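Local coordinates for Rho GTPase-activating protein 15 (Homo sapiens, PDB 3BYI) that switches off Rho-type GTPases, RAC1 among them, by driving them into the inactive GDP-bound state, at residues A45-K48 with R49-V53; W86-I89 with H90-T93; L103-L107 with F108-F112; L180-E183 with N184-G187; A200-M203 with L204-S208. All coordinates share one frame; numbering follows the deposited sequence.

Contact 1. Residues A45-K48 with R49-V53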
loop_
_atom_site.group_PDB
_atom_site.type_symbol
_atom_site.label_atom_id
_atom_site.label_comp_id
_atom_site.label_asym_id
_atom_site.label_seq_id
_atom_site.Cartn_x
_atom_site.Cartn_y
_atom_site.Cartn_z
ATOM N N ALA A 45 -7.065 6.630 10.256
ATOM C CA ALA A 45 -7.518 7.975 9.888
ATOM C C ALA A 45 -8.475 7.965 8.688
ATOM O O ALA A 45 -9.437 8.699 8.653
ATOM C CB ALA A 45 -6.329 8.889 9.618
ATOM N N VAL A 46 -8.232 7.079 7.731
ATOM C CA VAL A 46 -9.107 6.966 6.571
ATOM C C VAL A 46 -10.459 6.353 6.964
ATOM O O VAL A 46 -11.518 6.855 6.559
ATOM C CB VAL A 46 -8.399 6.231 5.363
ATOM C CG1 VAL A 46 -9.357 5.987 4.142
ATOM C CG2 VAL A 46 -7.177 7.046 4.878
ATOM N N GLU A 47 -10.437 5.323 7.795
ATOM C CA GLU A 47 -11.667 4.766 8.345
ATOM C C GLU A 47 -12.457 5.754 9.208
ATOM O O GLU A 47 -13.664 5.779 9.165
ATOM C CB GLU A 47 -11.354 3.464 9.083
ATOM C CG GLU A 47 -10.824 2.408 8.087
ATOM C CD GLU A 47 -10.775 1.019 8.619
ATOM O OE1 GLU A 47 -11.224 0.793 9.756
ATOM O OE2 GLU A 47 -10.294 0.127 7.890
ATOM N N LYS A 48 -11.766 6.586 9.967
ATOM C CA LYS A 48 -12.405 7.543 10.853
ATOM C C LYS A 48 -13.087 8.654 10.073
ATOM O O LYS A 48 -14.207 9.027 10.387
ATOM C CB LYS A 48 -11.370 8.192 11.766
ATOM C CG LYS A 48 -11.938 9.296 12.685
ATOM C CD LYS A 48 -10.905 9.758 13.671
ATOM C CE LYS A 48 -11.456 10.824 14.619
ATOM N NZ LYS A 48 -10.398 11.162 15.637
ATOM N N ARG A 49 -12.401 9.209 9.075
ATOM C CA ARG A 49 -12.907 10.381 8.382
ATOM C C ARG A 49 -12.719 10.387 6.855
ATOM O O ARG A 49 -12.724 11.446 6.223
ATOM C CB ARG A 49 -12.253 11.636 8.960
ATOM C CG ARG A 49 -10.759 11.600 9.000
ATOM C CD ARG A 49 -10.204 12.757 9.828
ATOM N NE ARG A 49 -8.751 12.688 9.842
ATOM C CZ ARG A 49 -7.937 13.273 8.960
ATOM N NH1 ARG A 49 -8.395 14.077 8.000
ATOM N NH2 ARG A 49 -6.628 13.088 9.090
ATOM N N GLY A 50 -12.582 9.213 6.240
ATOM C CA GLY A 50 -12.374 9.173 4.794
ATOM C C GLY A 50 -13.258 8.252 3.997
ATOM O O GLY A 50 -13.163 8.253 2.796
ATOM N N LEU A 51 -14.119 7.464 4.647
ATOM C CA LEU A 51 -14.847 6.430 3.923
ATOM C C LEU A 51 -15.929 6.982 2.990
ATOM O O LEU A 51 -16.297 6.334 2.004
ATOM C CB LEU A 51 -15.448 5.399 4.883
ATOM C CG LEU A 51 -14.477 4.549 5.724
ATOM C CD1 LEU A 51 -15.333 3.731 6.714
ATOM C CD2 LEU A 51 -13.535 3.662 4.862
ATOM N N ASP A 52 -16.436 8.167 3.315
ATOM C CA ASP A 52 -17.478 8.805 2.525
ATOM C C ASP A 52 -16.943 9.877 1.579
ATOM O O ASP A 52 -17.690 10.573 0.956
ATOM C CB ASP A 52 -18.532 9.443 3.440
ATOM C CG ASP A 52 -19.117 8.452 4.446
ATOM O OD1 ASP A 52 -19.409 7.300 4.052
ATOM O OD2 ASP A 52 -19.295 8.820 5.633
ATOM N N VAL A 53 -15.635 10.019 1.481
ATOM C CA VAL A 53 -15.061 11.118 0.734
ATOM C C VAL A 53 -14.925 10.712 -0.738
ATOM O O VAL A 53 -14.411 9.626 -1.059
ATOM C CB VAL A 53 -13.716 11.552 1.342
ATOM C CG1 VAL A 53 -12.949 12.501 0.376
ATOM C CG2 VAL A 53 -13.965 12.211 2.694
HETATM O O HOH W 1 -15.342 7.644 7.337
#

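Contact 2. Residues W86-I89 with H90-T93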
loop_
_atom_site.group_PDB
_atom_site.type_symbol
_atom_site.label_atom_id
_atom_site.label_comp_id
_atom_site.label_asym_id
_atom_site.label_seq_id
_atom_site.Cartn_x
_atom_site.Cartn_y
_atom_site.Cartn_z
ATOM N N TRP A 86 -3.068 17.789 9.063
ATOM C CA TRP A 86 -3.427 16.601 8.260
ATOM C C TRP A 86 -4.928 16.501 7.964
ATOM O O TRP A 86 -5.437 15.419 7.673
ATOM C CB TRP A 86 -2.926 15.330 8.955
ATOM C CG TRP A 86 -1.588 15.522 9.559
ATOM C CD1 TRP A 86 -1.264 15.484 10.892
ATOM C CD2 TRP A 86 -0.397 15.895 8.870
ATOM N NE1 TRP A 86 0.059 15.774 11.061
ATOM C CE2 TRP A 86 0.616 16.034 9.834
ATOM C CE3 TRP A 86 -0.087 16.136 7.522
ATOM C CZ2 TRP A 86 1.918 16.389 9.494
ATOM C CZ3 TRP A 86 1.212 16.486 7.189
ATOM C CH2 TRP A 86 2.189 16.618 8.167
ATOM N N GLU A 87 -5.636 17.636 7.997
ATOM C CA GLU A 87 -7.093 17.657 7.870
ATOM C C GLU A 87 -7.629 17.195 6.517
ATOM O O GLU A 87 -8.725 16.683 6.433
ATOM C CB GLU A 87 -7.652 19.052 8.183
ATOM C CG GLU A 87 -7.251 20.143 7.183
ATOM N N ASP A 88 -6.839 17.351 5.471
ATOM C CA ASP A 88 -7.199 16.819 4.152
ATOM C C ASP A 88 -6.812 15.335 4.131
ATOM O O ASP A 88 -5.641 15.003 4.151
ATOM C CB ASP A 88 -6.478 17.659 3.067
ATOM C CG ASP A 88 -6.724 17.164 1.653
ATOM O OD1 ASP A 88 -7.549 16.272 1.452
ATOM O OD2 ASP A 88 -6.053 17.666 0.743
ATOM N N ILE A 89 -7.813 14.450 4.176
ATOM C CA ILE A 89 -7.568 12.993 4.223
ATOM C C ILE A 89 -6.858 12.481 2.968
ATOM O O ILE A 89 -6.340 11.360 2.957
ATOM C CB ILE A 89 -8.869 12.190 4.458
ATOM C CG1 ILE A 89 -8.558 10.746 4.852
ATOM C CG2 ILE A 89 -9.823 12.289 3.228
ATOM C CD1 ILE A 89 -7.818 10.579 6.151
ATOM N N HIS A 90 -6.846 13.273 1.903
ATOM C CA HIS A 90 -6.115 12.888 0.705
ATOM C C HIS A 90 -4.580 12.985 0.870
ATOM O O HIS A 90 -3.837 12.332 0.152
ATOM C CB HIS A 90 -6.568 13.723 -0.481
ATOM C CG HIS A 90 -8.017 13.588 -0.802
ATOM N ND1 HIS A 90 -8.598 12.371 -1.086
ATOM C CD2 HIS A 90 -9.005 14.514 -0.888
ATOM C CE1 HIS A 90 -9.883 12.559 -1.358
ATOM N NE2 HIS A 90 -10.153 13.847 -1.241
ATOM N N VAL A 91 -4.113 13.820 1.796
ATOM C CA VAL A 91 -2.700 13.825 2.197
ATOM C C VAL A 91 -2.321 12.481 2.873
ATOM O O VAL A 91 -1.223 11.950 2.668
ATOM C CB VAL A 91 -2.346 15.054 3.133
ATOM C CG1 VAL A 91 -0.946 14.895 3.778
ATOM C CG2 VAL A 91 -2.451 16.367 2.380
ATOM N N VAL A 92 -3.256 11.920 3.642
ATOM C CA VAL A 92 -3.055 10.637 4.351
ATOM C C VAL A 92 -3.031 9.492 3.353
ATOM O O VAL A 92 -2.117 8.644 3.374
ATOM C CB VAL A 92 -4.125 10.430 5.455
ATOM C CG1 VAL A 92 -4.060 9.036 6.074
ATOM C CG2 VAL A 92 -3.983 11.525 6.510
ATOM N N THR A 93 -4.021 9.457 2.460
ATOM C CA THR A 93 -4.042 8.418 1.447
ATOM C C THR A 93 -2.807 8.506 0.569
ATOM O O THR A 93 -2.236 7.493 0.247
ATOM C CB THR A 93 -5.251 8.491 0.528
ATOM O OG1 THR A 93 -5.218 9.747 -0.140
ATOM C CG2 THR A 93 -6.587 8.276 1.295
#

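Contact 3. Residues L103-L107 with F108-F112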
loop_
_atom_site.group_PDB
_atom_site.type_symbol
_atom_site.label_atom_id
_atom_site.label_comp_id
_atom_site.label_asym_id
_atom_site.label_seq_id
_atom_site.Cartn_x
_atom_site.Cartn_y
_atom_site.Cartn_z
ATOM N N LEU A 103 8.888 1.525 -0.957
ATOM C CA LEU A 103 9.476 0.280 -0.474
ATOM C C LEU A 103 10.491 -0.131 -1.492
ATOM O O LEU A 103 10.224 0.009 -2.649
ATOM C CB LEU A 103 8.388 -0.785 -0.359
ATOM C CG LEU A 103 7.412 -0.607 0.807
ATOM C CD1 LEU A 103 6.363 -1.694 0.814
ATOM C CD2 LEU A 103 8.169 -0.644 2.075
ATOM N N PRO A 104 11.695 -0.586 -1.088
ATOM C CA PRO A 104 12.630 -1.042 -2.126
ATOM C C PRO A 104 12.144 -2.242 -2.948
ATOM O O PRO A 104 12.606 -2.445 -4.060
ATOM C CB PRO A 104 13.899 -1.417 -1.342
ATOM C CG PRO A 104 13.454 -1.615 0.039
ATOM C CD PRO A 104 12.277 -0.699 0.253
ATOM N N GLU A 105 11.303 -3.080 -2.351
ATOM C CA GLU A 105 10.682 -4.193 -3.043
ATOM C C GLU A 105 9.183 -3.953 -2.830
ATOM O O GLU A 105 8.775 -3.475 -1.762
ATOM C CB GLU A 105 11.128 -5.533 -2.454
ATOM C CG GLU A 105 10.668 -6.743 -3.275
ATOM C CD GLU A 105 10.954 -8.102 -2.617
ATOM O OE1 GLU A 105 11.168 -8.180 -1.377
ATOM O OE2 GLU A 105 10.952 -9.110 -3.368
ATOM N N PRO A 106 8.363 -4.205 -3.864
ATOM C CA PRO A 106 6.924 -4.061 -3.651
ATOM C C PRO A 106 6.305 -5.026 -2.627
ATOM O O PRO A 106 6.872 -6.070 -2.322
ATOM C CB PRO A 106 6.322 -4.242 -5.077
ATOM C CG PRO A 106 7.421 -4.725 -5.947
ATOM C CD PRO A 106 8.724 -4.513 -5.262
ATOM N N LEU A 107 5.112 -4.670 -2.124
ATOM C CA LEU A 107 4.385 -5.519 -1.177
ATOM C C LEU A 107 4.247 -6.951 -1.702
ATOM O O LEU A 107 4.379 -7.913 -0.950
ATOM C CB LEU A 107 3.000 -4.940 -0.874
ATOM C CG LEU A 107 2.132 -5.636 0.201
ATOM C CD1 LEU A 107 2.850 -5.711 1.530
ATOM C CD2 LEU A 107 0.747 -4.939 0.353
ATOM N N PHE A 108 3.953 -7.058 -2.988
ATOM C CA PHE A 108 3.927 -8.335 -3.676
ATOM C C PHE A 108 5.346 -8.592 -4.158
ATOM O O PHE A 108 5.800 -7.910 -5.110
ATOM C CB PHE A 108 2.983 -8.249 -4.887
ATOM C CG PHE A 108 1.530 -8.245 -4.522
ATOM C CD1 PHE A 108 0.939 -7.119 -3.941
ATOM C CD2 PHE A 108 0.752 -9.353 -4.761
ATOM C CE1 PHE A 108 -0.395 -7.109 -3.606
ATOM C CE2 PHE A 108 -0.579 -9.360 -4.413
ATOM C CZ PHE A 108 -1.163 -8.236 -3.849
ATOM N N PRO A 109 6.068 -9.545 -3.523
ATOM C CA PRO A 109 7.441 -9.695 -3.950
ATOM C C PRO A 109 7.569 -10.097 -5.421
ATOM O O PRO A 109 6.763 -10.869 -5.956
ATOM C CB PRO A 109 7.999 -10.784 -3.008
ATOM C CG PRO A 109 7.030 -10.795 -1.820
ATOM C CD PRO A 109 5.723 -10.506 -2.454
ATOM N N TYR A 110 8.593 -9.539 -6.047
ATOM C CA TYR A 110 8.995 -9.883 -7.400
ATOM C C TYR A 110 9.118 -11.411 -7.601
ATOM O O TYR A 110 8.726 -11.935 -8.648
ATOM C CB TYR A 110 10.379 -9.257 -7.714
ATOM C CG TYR A 110 10.541 -7.733 -7.663
ATOM C CD1 TYR A 110 9.805 -6.903 -8.502
ATOM C CD2 TYR A 110 11.511 -7.139 -6.818
ATOM C CE1 TYR A 110 9.977 -5.511 -8.488
ATOM C CE2 TYR A 110 11.710 -5.737 -6.794
ATOM C CZ TYR A 110 10.930 -4.928 -7.632
ATOM O OH TYR A 110 11.083 -3.539 -7.601
ATOM N N SER A 111 9.696 -12.124 -6.628
ATOM C CA SER A 111 9.805 -13.597 -6.755
ATOM C C SER A 111 8.424 -14.273 -6.886
ATOM O O SER A 111 8.300 -15.306 -7.537
ATOM C CB SER A 111 10.604 -14.212 -5.612
ATOM O OG SER A 111 10.080 -13.909 -4.341
ATOM N N PHE A 112 7.380 -13.665 -6.317
ATOM C CA PHE A 112 6.035 -14.208 -6.418
ATOM C C PHE A 112 5.248 -13.802 -7.675
ATOM O O PHE A 112 4.250 -14.436 -8.012
ATOM C CB PHE A 112 5.228 -13.815 -5.188
ATOM C CG PHE A 112 5.552 -14.612 -3.969
ATOM C CD1 PHE A 112 6.785 -14.478 -3.334
ATOM C CD2 PHE A 112 4.609 -15.476 -3.426
ATOM C CE1 PHE A 112 7.078 -15.216 -2.181
ATOM C CE2 PHE A 112 4.894 -16.222 -2.298
ATOM C CZ PHE A 112 6.126 -16.093 -1.668
#

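Contact 4. Residues L180-E183 with N184-G187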
loop_
_atom_site.group_PDB
_atom_site.type_symbol
_atom_site.label_atom_id
_atom_site.label_comp_id
_atom_site.label_asym_id
_atom_site.label_seq_id
_atom_site.Cartn_x
_atom_site.Cartn_y
_atom_site.Cartn_z
ATOM N N LEU A 180 2.190 -4.010 -6.722
ATOM C CA LEU A 180 2.855 -5.024 -7.540
ATOM C C LEU A 180 3.964 -4.447 -8.440
ATOM O O LEU A 180 4.951 -5.136 -8.762
ATOM C CB LEU A 180 1.824 -5.766 -8.380
ATOM C CG LEU A 180 0.844 -6.640 -7.584
ATOM C CD1 LEU A 180 -0.599 -6.089 -7.430
ATOM C CD2 LEU A 180 0.817 -7.995 -8.211
ATOM N N ARG A 181 3.829 -3.188 -8.847
ATOM C CA ARG A 181 4.949 -2.506 -9.542
ATOM C C ARG A 181 5.498 -3.331 -10.718
ATOM O O ARG A 181 6.699 -3.398 -10.943
ATOM C CB ARG A 181 6.076 -2.218 -8.533
ATOM C CG ARG A 181 7.101 -1.149 -8.924
ATOM C CD ARG A 181 8.223 -1.076 -7.871
ATOM N NE ARG A 181 7.735 -0.595 -6.591
ATOM C CZ ARG A 181 8.443 -0.540 -5.465
ATOM N NH1 ARG A 181 9.712 -0.932 -5.447
ATOM N NH2 ARG A 181 7.867 -0.078 -4.353
ATOM N N ALA A 182 4.590 -3.923 -11.488
ATOM C CA ALA A 182 4.944 -4.918 -12.511
ATOM C C ALA A 182 5.090 -4.351 -13.911
ATOM O O ALA A 182 5.420 -5.096 -14.827
ATOM C CB ALA A 182 3.911 -6.061 -12.508
ATOM N N GLU A 183 4.865 -3.042 -14.062
ATOM C CA GLU A 183 4.833 -2.347 -15.381
ATOM C C GLU A 183 6.053 -2.704 -16.206
ATOM O O GLU A 183 5.939 -3.108 -17.389
ATOM C CB GLU A 183 4.830 -0.800 -15.252
ATOM C CG GLU A 183 3.679 -0.136 -14.520
ATOM C CD GLU A 183 3.801 -0.282 -13.020
ATOM O OE1 GLU A 183 3.445 -1.365 -12.509
ATOM O OE2 GLU A 183 4.262 0.663 -12.360
ATOM N N ASN A 184 7.216 -2.548 -15.554
ATOM C CA ASN A 184 8.519 -2.652 -16.215
ATOM C C ASN A 184 9.171 -4.038 -16.198
ATOM O O ASN A 184 10.196 -4.224 -16.862
ATOM C CB ASN A 184 9.505 -1.636 -15.617
ATOM C CG ASN A 184 10.660 -1.301 -16.569
ATOM O OD1 ASN A 184 10.538 -1.448 -17.793
ATOM N ND2 ASN A 184 11.779 -0.848 -16.007
ATOM N N GLU A 185 8.614 -5.004 -15.458
ATOM C CA GLU A 185 9.132 -6.383 -15.549
ATOM C C GLU A 185 9.224 -6.793 -17.048
ATOM O O GLU A 185 8.410 -6.372 -17.870
ATOM C CB GLU A 185 8.286 -7.380 -14.728
ATOM C CG GLU A 185 8.156 -7.077 -13.206
ATOM C CD GLU A 185 9.460 -6.600 -12.521
ATOM O OE1 GLU A 185 10.474 -7.339 -12.532
ATOM O OE2 GLU A 185 9.457 -5.479 -11.953
ATOM N N THR A 186 10.238 -7.568 -17.417
ATOM C CA THR A 186 10.468 -7.831 -18.844
ATOM C C THR A 186 9.230 -8.517 -19.435
ATOM O O THR A 186 8.649 -9.420 -18.817
ATOM C CB THR A 186 11.743 -8.680 -19.140
ATOM O OG1 THR A 186 12.646 -8.636 -18.018
ATOM C CG2 THR A 186 12.442 -8.176 -20.425
ATOM N N GLY A 187 8.835 -8.064 -20.621
ATOM C CA GLY A 187 7.612 -8.517 -21.258
ATOM C C GLY A 187 6.803 -7.324 -21.703
ATOM O O GLY A 187 7.359 -6.229 -21.889
HETATM O O HOH W 2 8.689 -2.873 -12.639
#

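Contact 5. Residues A200-M203 with L204-S208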
loop_
_atom_site.group_PDB
_atom_site.type_symbol
_atom_site.label_atom_id
_atom_site.label_comp_id
_atom_site.label_asym_id
_atom_site.label_seq_id
_atom_site.Cartn_x
_atom_site.Cartn_y
_atom_site.Cartn_z
ATOM N N ALA A 200 -4.986 -7.284 -7.964
ATOM C CA ALA A 200 -5.483 -6.413 -6.893
ATOM C C ALA A 200 -7.006 -6.487 -6.760
ATOM O O ALA A 200 -7.513 -6.541 -5.655
ATOM C CB ALA A 200 -5.003 -4.969 -7.057
ATOM N N GLU A 201 -7.733 -6.474 -7.876
ATOM C CA GLU A 201 -9.185 -6.624 -7.855
ATOM C C GLU A 201 -9.637 -7.923 -7.172
ATOM O O GLU A 201 -10.601 -7.922 -6.389
ATOM C CB GLU A 201 -9.752 -6.575 -9.280
ATOM C CG GLU A 201 -9.811 -5.205 -9.862
ATOM C CD GLU A 201 -10.639 -5.104 -11.125
ATOM O OE1 GLU A 201 -11.671 -5.786 -11.241
ATOM O OE2 GLU A 201 -10.242 -4.320 -12.006
ATOM N N LEU A 202 -8.957 -9.034 -7.461
ATOM C CA LEU A 202 -9.344 -10.317 -6.854
ATOM C C LEU A 202 -9.081 -10.337 -5.348
ATOM O O LEU A 202 -9.897 -10.891 -4.569
ATOM C CB LEU A 202 -8.606 -11.496 -7.478
ATOM C CG LEU A 202 -9.070 -12.891 -7.028
ATOM C CD1 LEU A 202 -10.549 -13.164 -7.461
ATOM C CD2 LEU A 202 -8.143 -13.906 -7.584
ATOM N N MET A 203 -7.950 -9.756 -4.934
ATOM C CA MET A 203 -7.619 -9.721 -3.518
ATOM C C MET A 203 -8.638 -8.885 -2.748
ATOM O O MET A 203 -8.935 -9.134 -1.577
ATOM C CB MET A 203 -6.225 -9.145 -3.273
ATOM C CG MET A 203 -5.087 -9.843 -4.004
ATOM S SD MET A 203 -4.419 -11.248 -3.157
ATOM C CE MET A 203 -3.752 -10.455 -1.712
ATOM N N LEU A 204 -9.182 -7.886 -3.427
ATOM C CA LEU A 204 -10.205 -7.020 -2.856
ATOM C C LEU A 204 -11.591 -7.685 -2.870
ATOM O O LEU A 204 -12.234 -7.819 -1.824
ATOM C CB LEU A 204 -10.261 -5.746 -3.672
ATOM C CG LEU A 204 -11.030 -4.542 -3.169
ATOM C CD1 LEU A 204 -10.862 -4.315 -1.641
ATOM C CD2 LEU A 204 -10.495 -3.360 -3.991
ATOM N N SER A 205 -12.039 -8.104 -4.050
ATOM C CA SER A 205 -13.392 -8.627 -4.187
ATOM C C SER A 205 -13.584 -10.007 -3.514
ATOM O O SER A 205 -14.689 -10.367 -3.173
ATOM C CB SER A 205 -13.814 -8.665 -5.665
ATOM O OG SER A 205 -13.024 -9.588 -6.390
ATOM N N GLU A 206 -12.513 -10.768 -3.331
ATOM C CA GLU A 206 -12.606 -12.079 -2.695
ATOM C C GLU A 206 -11.790 -12.122 -1.419
ATOM O O GLU A 206 -11.302 -13.177 -1.012
ATOM C CB GLU A 206 -12.157 -13.187 -3.644
ATOM C CG GLU A 206 -12.994 -13.316 -4.921
ATOM C CD GLU A 206 -14.424 -13.777 -4.684
ATOM O OE1 GLU A 206 -14.778 -14.150 -3.540
ATOM O OE2 GLU A 206 -15.207 -13.771 -5.659
ATOM N N TYR A 207 -11.675 -10.966 -0.780
ATOM C CA TYR A 207 -10.942 -10.812 0.474
ATOM C C TYR A 207 -11.259 -11.907 1.497
ATOM O O TYR A 207 -10.370 -12.522 2.059
ATOM C CB TYR A 207 -11.302 -9.462 1.116
ATOM C CG TYR A 207 -10.673 -9.284 2.493
ATOM C CD1 TYR A 207 -9.337 -8.901 2.620
ATOM C CD2 TYR A 207 -11.390 -9.532 3.647
ATOM C CE1 TYR A 207 -8.747 -8.762 3.849
ATOM C CE2 TYR A 207 -10.799 -9.405 4.886
ATOM C CZ TYR A 207 -9.470 -9.024 4.984
ATOM O OH TYR A 207 -8.870 -8.860 6.218
ATOM N N SER A 208 -12.554 -12.111 1.750
ATOM C CA SER A 208 -13.000 -13.014 2.802
ATOM C C SER A 208 -12.536 -14.418 2.551
ATOM O O SER A 208 -12.046 -15.061 3.459
ATOM C CB SER A 208 -14.520 -13.007 2.947
ATOM O OG SER A 208 -14.964 -11.780 3.498
#

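Contact 1. Residues A45-K48 with R49-V53
The flat guanidinium of Arg-49 reaches back beside Ala-45, one turn earlier, with NH2 4.2 Å from the Ala-45 CB; NH2 also donates to the carbonyl of Trp-86 in the loop before helix 89-102. This is the C-terminal end of helix 37-49 in the RhoGAP domain, and it illustrates how regular helical bonding gives out, first in a weak bond and then in a water bridge. Arg-49 has its CG between the backbone N and the carbonyl carbon (chi1 53°), which sets CG 3.2 Å from Ala-45 O; from there the chain runs extended to NE. The same carbonyl accepts the last well-formed helical bond, from Arg-49 N at 3.0 Å. One residue on, Gly-50 N reaches Val-46 O through a weak bond with an angle of only 127°, and a type I beta turn from Gly-50 to Val-53 carries the chain away. Leu-51 then folds back alongside the helix, its CD1 3.6 Å from Glu-47 O. The carboxylate of Glu-47 points off to His-153 and Lys-156 of helix 141-159. Where direct helical bonding has ended, a water molecule bridges the gap, donating to Glu-47 O at 3.1 Å and accepting from Leu-51 N at 3.0 Å.

Contact 2. Residues W86-I89 with H90-T93
Asp-88 carries its CG opposite the backbone N (chi1 177°), a torsion that places OD1 beside the N-H of His-90, while His-90, with CG beside its own N (chi1 -60°), brings its ring atom CD2 near the same oxygen. Asp-88 OD1 lies 3.3 Å from His-90 CD2, with the carboxylate and imidazole planes almost perpendicular. OD1 also accepts from His-90 N at 3.1 Å, the donor standing above the carboxylate plane. Asp-88 is thus the N-cap of helix 89-102, its side chain accepting from an amide of the first turn; its own carbonyl takes a second one, Val-91 N at 3.0 Å. Behind the cap, Ile-89 O receives Thr-93 N, a nearly straight bond of 167°, and Thr-93 OG1 donates back to His-90 O at 2.9 Å. The apolar flank is buried. Ile-89 CD1 packs 3.8 Å from Val-92 CB on the side facing Val-46 of helix 37-49, and Trp-86 brings CE3 to within 4.0 Å of Val-91 CG1, both residues leaning on helix 63-74. The His-90 side chain is about 7 Å from that of Arg-58, the predicted arginine finger.

Contact 3. Residues L103-L107 with F108-F112
In the loop that joins helix 89-102 to helix 110-120 of the RhoGAP domain, Pro-106 and Tyr-110 meet in a CH-pi contact, an example of a proline-rich connection whose two halves meet by packing: no hydrogen bond joins residues 103-107 to 108-112. The pyrrolidine ring of Pro-106 lies against one face of the phenol, with CD 3.6 Å from the ring centroid and displaced toward the hydroxyl end, since its closest atom is Tyr-110 CZ at 3.3 Å. Tyr-110 keeps CG beside its backbone N (chi1 -61°), an orientation that lets the ring reach back over the loop. Glu-105 runs extended past it in the reverse direction, its CG 3.7 Å from Tyr-110 CD2. The OE1 of that glutamate is hydrogen-bonded to His-23. Deeper in the fold, Leu-107 turns inward onto helix 141-159, while Phe-108 meets Phe-116 edge-to-face and shares backbone hydrogen bonding with Leu-179. Phe-112 N is bonded to Pro-109 O as the chain enters helix 110-120. The far end of Glu-105 lies against the second proline of the loop, with Glu-105 OE2 3.4 Å from Pro-109 CB.

Contact 4. Residues L180-E183 with N184-G187
One water is held by three groups: it donates to Arg-181 O at 2.7 Å and to Glu-185 OE2 at 2.8 Å, and it accepts a weak bond from Asn-184 N. The two oxygens it bridges are themselves 3.6 Å apart, so the solvent molecule provides the hydrogens that neither acceptor can offer the other. The setting is the exit of helix 168-180 in the RhoGAP domain, where Arg-181 leaves helical geometry with a positive phi (51°) and a beta turn from Ala-182 to Glu-185 begins the loop toward helix 189-205. That turn is closed by Glu-185 N donating to Ala-182 O at 3.3 Å, a bond whose donor stands well above the carbonyl plane, with the N-H...O angle at 137°. Ala-182 O has a second, weak donor in His-192 ND1, and Ala-182 N is taken by Gln-196 OE1, so helix 189-205 contacts both the N-H of this alanine and, weakly, its carbonyl. Glu-183 sends its carboxylate outside the turn, its OE1 meeting Gln-196 NE2 of the same helix. Arg-181, in turn, extends toward the loop before helix 110-120, where NH2 finds the carbonyl of Leu-103. In Glu-185 a bend at chi2 turns the carboxylate back toward Arg-181 O and the water. Its first torsion (chi1 -58°) sets CG beside the backbone N and against the turn, 3.7 Å from Ala-182 O and 3.9 Å from Ala-182 CA.

Contact 5. Residues A200-M203 with L204-S208
Ser-205 and Glu-201 show how the end of a helix can account for its polar atoms. The carbonyl of Glu-201 is gripped by two donors of one residue: Ser-205 N at 2.8 Å, almost straight at 172°, and Ser-205 OG at 2.9 Å, which comes in above the carbonyl plane. The hydroxyl reaches it because OG lies between the backbone N and the carbonyl carbon (chi1 66°), hanging back over the preceding turn. Leu-204 N is served by Ala-200 O at 3.1 Å, with a weak second bond to Glu-201 O, and Glu-206 N by Leu-202 O at 2.9 Å. There the regular pattern stops. Tyr-207 N lies 3.4 Å from Met-203 O at too poor an angle for a bond and makes a weak one to Leu-204 O instead. Glu-206 has left helical angles (phi -118°) and serves both as the residue after helix 189-205 and as the N-cap position of helix 207-211, a break between two consecutive helices. Its carboxylate is held by Asn-125, and that of Glu-201 by Gln-169. The apolar stem of Glu-206 is covered by Leu-202, whose CD1 sits 3.5 Å from Glu-206 CG. Around this break Leu-202 and Met-203 pack on helix 125-138, Met-203, Leu-204 and Tyr-207 on helix 141-159, and Leu-204 with Ser-205 on helix 168-180, so that this last bend of the all-helical domain is seated against three helices.

Read from the N terminus, the five contacts follow in series, each local to neighbouring residues of the chain, none crossing or enclosing another. Contact 1 ends helix 37-49 and contact 2 starts helix 89-102; they touch, with Val-53 packed on His-90. Contact 3 lies beyond the chain's centre, about 26 Å from contact 2 between centres, and turns the chain into helix 110-120. Contact 4, at the exit of helix 168-180, joins it there: Phe-108 packs on Leu-180, and Tyr-110 lies beside Glu-185. Contact 5, near the C terminus, reaches contact 3 through Met-203 and Phe-108, tying helix 189-205 to that loop.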